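Local coordinates for protein tonb-dependent siderophore receptor (Acinetobacter baumannii, PDB 5FP1) that probably binds iron-chelating siderophores, possibly including ferric enterobactin, at the bacterial outer membrane and passes them inward as the first step of iron uptake, at residues D261-K266 with V300-D305; A217-Y222 with G272-E277; D667-Y672 with D679-I684. One frame throughout, in Å; residues are numbered along the deposited sequence.

Contact 1: residues D261-K266 with V300-D305; sequences DRDFQK and VWTNPD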
loop_
_atom_site.group_PDB
_atom_site.type_symbol
_atom_site.label_atom_id
_atom_site.label_comp_id
_atom_site.label_asym_id
_atom_site.label_seq_id
_atom_site.Cartn_x
_atom_site.Cartn_y
_atom_site.Cartn_z
ATOM N N ASP A 261 12.392 -25.178 3.999
ATOM C CA ASP A 261 11.958 -26.387 3.307
ATOM C C ASP A 261 10.436 -26.510 3.279
ATOM O O ASP A 261 9.909 -27.339 2.545
ATOM C CB ASP A 261 12.548 -27.639 3.971
ATOM C CG ASP A 261 12.555 -28.861 3.034
ATOM O OD1 ASP A 261 12.900 -28.690 1.863
ATOM O OD2 ASP A 261 12.174 -29.967 3.459
ATOM N N ARG A 262 9.737 -25.738 4.122
ATOM C CA ARG A 262 8.265 -25.786 4.201
ATOM C C ARG A 262 7.586 -24.561 3.549
ATOM O O ARG A 262 6.566 -24.681 2.864
ATOM C CB ARG A 262 7.839 -25.826 5.654
ATOM C CG ARG A 262 6.357 -26.054 5.857
ATOM C CD ARG A 262 5.931 -25.787 7.275
ATOM N NE ARG A 262 5.998 -24.377 7.642
ATOM C CZ ARG A 262 5.688 -23.886 8.840
ATOM N NH1 ARG A 262 5.311 -24.689 9.830
ATOM N NH2 ARG A 262 5.743 -22.578 9.051
ATOM N N ASP A 263 8.137 -23.391 3.838
ATOM C CA ASP A 263 7.497 -22.104 3.564
ATOM C C ASP A 263 7.732 -21.706 2.106
ATOM O O ASP A 263 8.746 -22.069 1.507
ATOM C CB ASP A 263 8.096 -21.011 4.445
ATOM C CG ASP A 263 7.820 -21.205 5.944
ATOM O OD1 ASP A 263 6.937 -22.007 6.349
ATOM O OD2 ASP A 263 8.475 -20.478 6.713
ATOM N N PHE A 264 6.810 -20.947 1.544
ATOM C CA PHE A 264 6.948 -20.475 0.162
ATOM C C PHE A 264 5.912 -19.389 -0.070
ATOM O O PHE A 264 4.942 -19.270 0.676
ATOM C CB PHE A 264 6.744 -21.615 -0.862
ATOM C CG PHE A 264 5.372 -22.252 -0.780
ATOM C CD1 PHE A 264 4.304 -21.749 -1.519
ATOM C CD2 PHE A 264 5.147 -23.319 0.058
ATOM C CE1 PHE A 264 3.034 -22.300 -1.393
ATOM C CE2 PHE A 264 3.895 -23.895 0.152
ATOM C CZ PHE A 264 2.840 -23.371 -0.555
ATOM N N GLN A 265 6.100 -18.618 -1.125
ATOM C CA GLN A 265 5.038 -17.741 -1.583
ATOM C C GLN A 265 5.173 -17.523 -3.056
ATOM O O GLN A 265 6.241 -17.163 -3.550
ATOM C CB GLN A 265 5.065 -16.394 -0.844
ATOM C CG GLN A 265 3.981 -15.401 -1.285
ATOM C CD GLN A 265 3.600 -14.427 -0.170
ATOM O OE1 GLN A 265 4.442 -14.050 0.654
ATOM N NE2 GLN A 265 2.306 -14.043 -0.116
ATOM N N LYS A 266 4.069 -17.723 -3.744
ATOM C CA LYS A 266 3.997 -17.523 -5.174
ATOM C C LYS A 266 2.800 -16.640 -5.509
ATOM O O LYS A 266 1.651 -16.959 -5.190
ATOM C CB LYS A 266 3.832 -18.879 -5.867
ATOM C CG LYS A 266 5.037 -19.798 -5.699
ATOM C CD LYS A 266 4.678 -21.255 -5.987
ATOM C CE LYS A 266 5.920 -22.131 -5.917
ATOM N NZ LYS A 266 5.631 -23.534 -6.327
ATOM N N VAL A 300 2.731 -20.180 2.337
ATOM C CA VAL A 300 2.931 -20.740 3.676
ATOM C C VAL A 300 4.083 -19.975 4.311
ATOM O O VAL A 300 5.183 -19.914 3.741
ATOM C CB VAL A 300 3.329 -22.239 3.626
ATOM C CG1 VAL A 300 3.794 -22.710 5.000
ATOM C CG2 VAL A 300 2.156 -23.073 3.149
ATOM N N TRP A 301 3.852 -19.344 5.448
ATOM C CA TRP A 301 4.919 -18.622 6.133
ATOM C C TRP A 301 4.813 -18.801 7.647
ATOM O O TRP A 301 3.789 -19.296 8.170
ATOM C CB TRP A 301 5.002 -17.129 5.727
ATOM C CG TRP A 301 3.859 -16.364 6.113
ATOM C CD1 TRP A 301 2.691 -16.206 5.394
ATOM C CD2 TRP A 301 3.670 -15.643 7.347
ATOM N NE1 TRP A 301 1.802 -15.455 6.119
ATOM C CE2 TRP A 301 2.378 -15.088 7.310
ATOM C CE3 TRP A 301 4.464 -15.434 8.482
ATOM C CZ2 TRP A 301 1.860 -14.316 8.367
ATOM C CZ3 TRP A 301 3.956 -14.664 9.517
ATOM C CH2 TRP A 301 2.665 -14.132 9.463
ATOM N N THR A 302 5.881 -18.416 8.335
ATOM C CA THR A 302 6.033 -18.725 9.745
ATOM C C THR A 302 5.806 -17.545 10.652
ATOM O O THR A 302 6.482 -16.514 10.540
ATOM C CB THR A 302 7.440 -19.288 10.038
ATOM O OG1 THR A 302 7.614 -20.507 9.317
ATOM C CG2 THR A 302 7.605 -19.536 11.515
ATOM N N ASN A 303 4.877 -17.722 11.587
ATOM C CA ASN A 303 4.737 -16.834 12.743
ATOM C C ASN A 303 5.719 -17.345 13.829
ATOM O O ASN A 303 5.634 -18.507 14.245
ATOM C CB ASN A 303 3.272 -16.856 13.198
ATOM C CG ASN A 303 3.013 -16.178 14.555
ATOM O OD1 ASN A 303 3.906 -15.988 15.393
ATOM N ND2 ASN A 303 1.746 -15.892 14.796
ATOM N N PRO A 304 6.673 -16.498 14.257
ATOM C CA PRO A 304 7.688 -16.959 15.230
ATOM C C PRO A 304 7.093 -17.113 16.652
ATOM O O PRO A 304 6.937 -16.143 17.400
ATOM C CB PRO A 304 8.739 -15.852 15.168
ATOM C CG PRO A 304 7.918 -14.618 14.916
ATOM C CD PRO A 304 6.856 -15.073 13.929
ATOM N N ASP A 305 6.697 -18.345 16.946
ATOM C CA ASP A 305 6.239 -18.832 18.254
ATOM C C ASP A 305 4.777 -18.591 18.628
ATOM O O ASP A 305 4.278 -19.247 19.521
ATOM C CB ASP A 305 7.138 -18.400 19.407
ATOM C CG ASP A 305 7.154 -19.446 20.524
ATOM O OD1 ASP A 305 7.304 -20.641 20.169
ATOM O OD2 ASP A 305 7.050 -19.093 21.733
HETATM O O HOH W 1 8.417 -17.731 6.927
#
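Phe-264 and Val-300 form an antiparallel hydrogen-bonded pair, with Phe-264 N donating to Val-300 O and Val-300 N to Phe-264 O, both at 2.9 Å. Ahead of this pair the chain at 261-263 is not yet strand, and side chains take over the link to 301-302. The Asp-263 carboxylate does most of this work. Its OD2 accepts a hydrogen bond from Thr-302 OG1 at 2.7 Å on the syn lone pair, while its OD1 receives both NE (2.9 Å) and NH2 (3.0 Å) of Arg-262. Arg-262 therefore grips a single oxygen side-on, with OD1 lying almost in the guanidinium plane. The arginine chain is bent at chi3 (69°), which turns NE and NH2 back onto the neighbouring aspartate; NH1 goes on to His-318 O. OD2 is also met by Trp-259 N, and a water 2.8 Å from OD2 accepts a hydrogen bond from Thr-302 N. A carboxylate suits this buried spot because two oxygens can serve so many donors, and the guanidinium would balance its charge.

Val-300 fills the angle between these polar groups and the phenyl ring. Its CG1, anti to the backbone N (chi1 169°), lies 3.8 Å from Arg-262 NE, while CG2 touches Phe-264 CE2 at 3.6 Å. A compact branched residue can thus offer one methyl to each neighbour. Phe-264 CG lies between the backbone N and carbonyl carbon (chi1 61°), which brings the ring to Val-300, with Val-300 N over the centre of one face. Leu-320 of strand 315-341 packs against both Val-300 and Arg-262. The arrangement is that of a barrel hairpin, strands 264-279 and 284-304, at the end away from its short turn, where strands of TonB-dependent receptors give way to long extracellular loops.

Contact 2: residues A217-Y222 with G272-E277; sequences ATLSYY and GTIKLE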
loop_
_atom_site.group_PDB
_atom_site.type_symbol
_atom_site.label_atom_id
_atom_site.label_comp_id
_atom_site.label_asym_id
_atom_site.label_seq_id
_atom_site.Cartn_x
_atom_site.Cartn_y
_atom_site.Cartn_z
ATOM N N ALA A 217 -7.141 5.400 -28.356
ATOM C CA ALA A 217 -7.384 4.094 -27.767
ATOM C C ALA A 217 -6.051 3.588 -27.254
ATOM O O ALA A 217 -5.017 3.784 -27.908
ATOM C CB ALA A 217 -7.984 3.139 -28.765
ATOM N N THR A 218 -6.068 2.970 -26.067
ATOM C CA THR A 218 -4.850 2.417 -25.458
ATOM C C THR A 218 -5.180 1.017 -24.939
ATOM O O THR A 218 -6.185 0.838 -24.245
ATOM C CB THR A 218 -4.315 3.334 -24.353
ATOM O OG1 THR A 218 -4.059 4.636 -24.887
ATOM C CG2 THR A 218 -3.001 2.818 -23.745
ATOM N N LEU A 219 -4.395 0.028 -25.386
ATOM C CA LEU A 219 -4.499 -1.365 -24.951
ATOM C C LEU A 219 -3.247 -1.668 -24.127
ATOM O O LEU A 219 -2.115 -1.419 -24.560
ATOM C CB LEU A 219 -4.519 -2.334 -26.137
ATOM C CG LEU A 219 -5.552 -2.087 -27.223
ATOM C CD1 LEU A 219 -5.374 -3.089 -28.350
ATOM C CD2 LEU A 219 -6.944 -2.195 -26.650
ATOM N N SER A 220 -3.421 -2.208 -22.927
ATOM C CA SER A 220 -2.246 -2.489 -22.121
ATOM C C SER A 220 -2.405 -3.785 -21.333
ATOM O O SER A 220 -3.522 -4.264 -21.111
ATOM C CB SER A 220 -1.927 -1.302 -21.213
ATOM O OG SER A 220 -2.884 -1.205 -20.223
ATOM N N TYR A 221 -1.268 -4.370 -20.984
ATOM C CA TYR A 221 -1.232 -5.613 -20.264
ATOM C C TYR A 221 -0.097 -5.518 -19.281
ATOM O O TYR A 221 0.937 -4.897 -19.564
ATOM C CB TYR A 221 -0.998 -6.768 -21.241
ATOM C CG TYR A 221 -0.760 -8.117 -20.616
ATOM C CD1 TYR A 221 -1.775 -8.766 -19.891
ATOM C CD2 TYR A 221 0.457 -8.785 -20.771
ATOM C CE1 TYR A 221 -1.563 -10.016 -19.333
ATOM C CE2 TYR A 221 0.665 -10.035 -20.206
ATOM C CZ TYR A 221 -0.339 -10.639 -19.479
ATOM O OH TYR A 221 -0.146 -11.899 -18.934
ATOM N N TYR A 222 -0.296 -6.142 -18.119
ATOM C CA TYR A 222 0.684 -6.178 -17.067
ATOM C C TYR A 222 0.718 -7.594 -16.519
ATOM O O TYR A 222 -0.325 -8.205 -16.285
ATOM C CB TYR A 222 0.315 -5.199 -15.942
ATOM C CG TYR A 222 1.311 -5.188 -14.793
ATOM C CD1 TYR A 222 2.502 -4.505 -14.897
ATOM C CD2 TYR A 222 1.057 -5.878 -13.607
ATOM C CE1 TYR A 222 3.423 -4.495 -13.865
ATOM C CE2 TYR A 222 1.972 -5.872 -12.571
ATOM C CZ TYR A 222 3.154 -5.176 -12.695
ATOM O OH TYR A 222 4.078 -5.141 -11.657
ATOM N N GLY A 272 -5.331 -6.576 -17.779
ATOM C CA GLY A 272 -5.576 -6.169 -19.168
ATOM C C GLY A 272 -6.518 -4.974 -19.162
ATOM O O GLY A 272 -7.559 -5.001 -18.502
ATOM N N THR A 273 -6.148 -3.915 -19.876
ATOM C CA THR A 273 -6.924 -2.671 -19.881
ATOM C C THR A 273 -7.179 -2.179 -21.308
ATOM O O THR A 273 -6.266 -2.178 -22.130
ATOM C CB THR A 273 -6.181 -1.578 -19.109
ATOM O OG1 THR A 273 -5.864 -2.053 -17.790
ATOM C CG2 THR A 273 -7.007 -0.347 -18.988
ATOM N N ILE A 274 -8.411 -1.746 -21.562
ATOM C CA ILE A 274 -8.768 -1.040 -22.786
ATOM C C ILE A 274 -9.356 0.323 -22.445
ATOM O O ILE A 274 -10.404 0.402 -21.815
ATOM C CB ILE A 274 -9.814 -1.816 -23.613
ATOM C CG1 ILE A 274 -9.326 -3.236 -23.904
ATOM C CG2 ILE A 274 -10.056 -1.082 -24.930
ATOM C CD1 ILE A 274 -10.432 -4.184 -24.313
ATOM N N LYS A 275 -8.675 1.379 -22.864
ATOM C CA LYS A 275 -9.127 2.727 -22.611
ATOM C C LYS A 275 -9.412 3.441 -23.924
ATOM O O LYS A 275 -8.532 3.544 -24.781
ATOM C CB LYS A 275 -8.076 3.494 -21.857
ATOM C CG LYS A 275 -8.478 4.908 -21.533
ATOM C CD LYS A 275 -7.582 5.443 -20.440
ATOM C CE LYS A 275 -7.169 6.866 -20.680
ATOM N NZ LYS A 275 -5.788 7.044 -20.163
ATOM N N LEU A 276 -10.641 3.914 -24.059
ATOM C CA LEU A 276 -11.098 4.641 -25.265
ATOM C C LEU A 276 -11.446 6.074 -24.866
ATOM O O LEU A 276 -12.166 6.298 -23.877
ATOM C CB LEU A 276 -12.342 3.987 -25.830
ATOM C CG LEU A 276 -12.197 2.492 -26.080
ATOM C CD1 LEU A 276 -13.505 1.857 -26.433
ATOM C CD2 LEU A 276 -11.149 2.240 -27.142
ATOM N N GLU A 277 -10.953 7.033 -25.631
ATOM C CA GLU A 277 -11.220 8.442 -25.364
ATOM C C GLU A 277 -11.717 9.134 -26.632
ATOM O O GLU A 277 -11.225 8.854 -27.748
ATOM C CB GLU A 277 -9.951 9.149 -24.966
ATOM C CG GLU A 277 -9.094 8.451 -23.935
ATOM C CD GLU A 277 -7.775 9.168 -23.800
ATOM O OE1 GLU A 277 -7.796 10.335 -23.360
ATOM O OE2 GLU A 277 -6.741 8.609 -24.205
HETATM O O HOH W 2 -6.594 5.949 -24.947
HETATM O O HOH W 3 -4.975 0.697 -21.692
HETATM O O HOH W 4 -3.064 -3.391 -18.104
#
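Thr-218 with Lys-275 and Ser-220 with Thr-273 are the hydrogen-bonded pairs of two antiparallel neighbours in the wall of the transmembrane beta-barrel. The shortest of the four bonds runs from Thr-218 N to Lys-275 O (2.8 Å), and the return bond from Lys-275 N to Thr-218 O is nearly straight, at 175°. Although the strands are adjacent, a long excursion of the chain separates them.

Residues with polar ends alternate with apolar ones, as is usual in a barrel wall between lipid and interior. Thr-218, Ser-220, Thr-273 and Lys-275 face inward, the side on which Thr-218 also meets Val-143 and its OG1 bonds to Thr-208 OG1. Waters extend the network here: one accepts from Thr-218 OG1 and donates to Lys-275 O and Glu-277 OE2, the last at 2.8 Å. Another lies between Ser-220 OG and Thr-273 OG1, hydroxyls too far apart to bond directly. The other carboxylate oxygen, Glu-277 OE1, forms a salt bridge with Arg-216.

Ala-217, Leu-219, Ile-274 and Leu-276 form the opposite, outer face, where aliphatic groups suit contact with lipid; a bound detergent molecule lies close to Gly-272. Small Ala-217 presents CB to Leu-276 CD2 at 3.7 Å. Leu-219 CG (chi1 -53°) and Ile-274 CG1 are each anti to their own carbonyl carbon, and the two side chains run side by side, pointing the same way, with Leu-219 CD2 touching both CG2 (3.7 Å) and CG1 (3.8 Å) of Ile-274.

Contact 3: residues D667-Y672 with D679-I684; sequences DAMARY and DLQLNI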
loop_
_atom_site.group_PDB
_atom_site.type_symbol
_atom_site.label_atom_id
_atom_site.label_comp_id
_atom_site.label_asym_id
_atom_site.label_seq_id
_atom_site.Cartn_x
_atom_site.Cartn_y
_atom_site.Cartn_z
ATOM N N ASP A 667 20.296 6.604 3.991
ATOM C CA ASP A 667 20.616 6.088 2.680
ATOM C C ASP A 667 21.552 7.044 1.948
ATOM O O ASP A 667 21.584 8.241 2.238
ATOM C CB ASP A 667 19.346 5.894 1.871
ATOM C CG ASP A 667 18.414 4.865 2.504
ATOM O OD1 ASP A 667 18.774 3.667 2.503
ATOM O OD2 ASP A 667 17.350 5.255 3.040
ATOM N N ALA A 668 22.289 6.512 0.994
ATOM C CA ALA A 668 23.122 7.352 0.134
ATOM C C ALA A 668 23.146 6.876 -1.283
ATOM O O ALA A 668 22.890 5.701 -1.571
ATOM C CB ALA A 668 24.531 7.443 0.697
ATOM N N MET A 669 23.491 7.792 -2.195
ATOM C CA MET A 669 23.552 7.474 -3.584
ATOM C C MET A 669 24.662 8.304 -4.292
ATOM O O MET A 669 24.940 9.426 -3.909
ATOM C CB MET A 669 22.201 7.798 -4.216
ATOM C CG MET A 669 22.035 7.442 -5.672
ATOM S SD MET A 669 22.520 8.762 -6.821
ATOM C CE MET A 669 21.229 9.964 -6.544
ATOM N N ALA A 670 25.217 7.737 -5.347
ATOM C CA ALA A 670 26.062 8.471 -6.284
ATOM C C ALA A 670 25.781 7.989 -7.691
ATOM O O ALA A 670 25.759 6.794 -7.962
ATOM C CB ALA A 670 27.533 8.261 -5.943
ATOM N N ARG A 671 25.601 8.947 -8.585
ATOM C CA ARG A 671 25.314 8.710 -9.962
ATOM C C ARG A 671 26.374 9.411 -10.823
ATOM O O ARG A 671 26.484 10.635 -10.771
ATOM C CB ARG A 671 23.981 9.323 -10.328
ATOM C CG ARG A 671 23.638 9.087 -11.784
ATOM C CD ARG A 671 22.139 9.140 -12.071
ATOM N NE ARG A 671 21.540 10.334 -11.516
ATOM C CZ ARG A 671 20.597 10.351 -10.577
ATOM N NH1 ARG A 671 20.098 9.224 -10.069
ATOM N NH2 ARG A 671 20.139 11.511 -10.166
ATOM N N TYR A 672 27.097 8.641 -11.624
ATOM C CA TYR A 672 28.133 9.197 -12.515
ATOM C C TYR A 672 27.686 9.073 -13.951
ATOM O O TYR A 672 27.388 7.971 -14.428
ATOM C CB TYR A 672 29.483 8.495 -12.318
ATOM C CG TYR A 672 30.609 9.105 -13.158
ATOM C CD1 TYR A 672 31.189 10.311 -12.804
ATOM C CD2 TYR A 672 31.059 8.481 -14.310
ATOM C CE1 TYR A 672 32.198 10.875 -13.565
ATOM C CE2 TYR A 672 32.065 9.036 -15.080
ATOM C CZ TYR A 672 32.628 10.233 -14.703
ATOM O OH TYR A 672 33.625 10.788 -15.465
ATOM N N ASP A 679 24.838 5.869 -17.455
ATOM C CA ASP A 679 25.141 6.226 -16.079
ATOM C C ASP A 679 25.594 4.991 -15.290
ATOM O O ASP A 679 25.225 3.852 -15.588
ATOM C CB ASP A 679 23.900 6.773 -15.377
ATOM C CG ASP A 679 23.476 8.108 -15.893
ATOM O OD1 ASP A 679 24.292 8.776 -16.575
ATOM O OD2 ASP A 679 22.324 8.494 -15.590
ATOM N N LEU A 680 26.390 5.243 -14.274
ATOM C CA LEU A 680 26.701 4.249 -13.292
ATOM C C LEU A 680 26.125 4.806 -11.997
ATOM O O LEU A 680 26.357 5.964 -11.662
ATOM C CB LEU A 680 28.206 4.075 -13.167
ATOM C CG LEU A 680 28.659 2.944 -12.267
ATOM C CD1 LEU A 680 28.283 1.597 -12.873
ATOM C CD2 LEU A 680 30.162 3.030 -12.048
ATOM N N GLN A 681 25.349 3.989 -11.283
ATOM C CA GLN A 681 24.707 4.469 -10.052
ATOM C C GLN A 681 24.891 3.463 -8.928
ATOM O O GLN A 681 24.582 2.264 -9.070
ATOM C CB GLN A 681 23.202 4.782 -10.266
ATOM C CG GLN A 681 22.539 5.373 -9.005
ATOM C CD GLN A 681 21.099 5.795 -9.246
ATOM O OE1 GLN A 681 20.791 6.494 -10.214
ATOM N NE2 GLN A 681 20.194 5.336 -8.367
ATOM N N LEU A 682 25.429 3.982 -7.836
ATOM C CA LEU A 682 25.661 3.246 -6.621
ATOM C C LEU A 682 24.669 3.713 -5.570
ATOM O O LEU A 682 24.569 4.905 -5.267
ATOM C CB LEU A 682 27.078 3.531 -6.095
ATOM C CG LEU A 682 27.427 2.886 -4.766
ATOM C CD1 LEU A 682 27.320 1.380 -4.887
ATOM C CD2 LEU A 682 28.820 3.308 -4.313
ATOM N N ASN A 683 23.959 2.755 -4.991
ATOM C CA ASN A 683 23.077 3.025 -3.857
ATOM C C ASN A 683 23.534 2.241 -2.638
ATOM O O ASN A 683 23.803 1.056 -2.727
ATOM C CB ASN A 683 21.635 2.609 -4.217
ATOM C CG ASN A 683 20.928 3.634 -5.081
ATOM O OD1 ASN A 683 20.994 3.584 -6.318
ATOM N ND2 ASN A 683 20.220 4.553 -4.435
ATOM N N ILE A 684 23.632 2.924 -1.505
ATOM C CA ILE A 684 23.880 2.277 -0.251
ATOM C C ILE A 684 22.646 2.497 0.627
ATOM O O ILE A 684 22.278 3.626 0.946
ATOM C CB ILE A 684 25.154 2.799 0.430
ATOM C CG1 ILE A 684 26.357 2.532 -0.486
ATOM C CG2 ILE A 684 25.356 2.096 1.766
ATOM C CD1 ILE A 684 27.647 3.105 0.054
HETATM O O HOH W 5 20.202 4.597 -1.495
#
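Arg-671 and Gln-681 are a non-hydrogen-bonded pair in the beta hairpin of strands 659-673 and 678-685, their side chains side by side on the inner wall of the barrel. Arg-671 NH1 donates to Gln-681 OE1 at 2.8 Å. The oxygen sits at the guanidinium edge, close to its plane, but NH1 approaches from above the amide plane, 52° out of it; the two flat groups are 59° apart. The amide is anchored at its other end too, since Gln-681 NE2 gives an almost straight bond (173°) to a lone pair of Asn-683 OD1, also at 2.8 Å. With an acceptor oxygen and an NH2 that has two hydrogens to give, glutamine can take the arginine and still supply both Asn-683 and the plug.

In TonB-dependent receptors a plug domain fills the barrel, and this polar row meets its helix 49-55: Arg-671 NH2 forms a salt bridge with Asp-54, while Gln-681 NE2 and Asn-683 ND2 also reach the backbone oxygens of Glu-53 and Asp-54. Asn-683 ND2 further donates to a water (2.9 Å) that lies equally close to Ala-668 O. Met-669 CG, anti to its backbone N, lies 3.6 Å from Asn-683 ND2, and the bend at chi2 carries SD toward Gln-681 CG. Near the turn, Asp-679 OD2 touches Arg-671 CD at 3.6 Å but stays 4.5 Å from Arg-671 NE, beyond a salt bridge; its OD1 bonds to Asn-673.

The outward side carries Ala-668, Ala-670, Leu-680, Leu-682 and Ile-684, aliphatic residues suited to the membrane, with exposed Tyr-672 on the same face. Paired backbone bonds join Ala-668 to Ile-684, Ala-670 to Leu-682 and Tyr-672 to Leu-680.

Overall arrangement
All three contacts join antiparallel neighbours of the same barrel wall. Contacts 1 and 2 share strand 264-279, using its start and its later half and different partner strands, with centres about 37 Å apart; contact 3 lies on strands near the C-terminus, about 34 and 35 Å from the other two centres. Contact 1 is buried and the chemistry is mostly that of side chains, with an arginine and an aspartate paired, which probably offsets their charges, where regular pairing stops. Contact 2 is a surface contact held by regular backbone bonds, its inward face wetted by water and its outer face aliphatic. Contact 3, partly buried, has similar pairing, but its inward amides and arginine bind the plug directly.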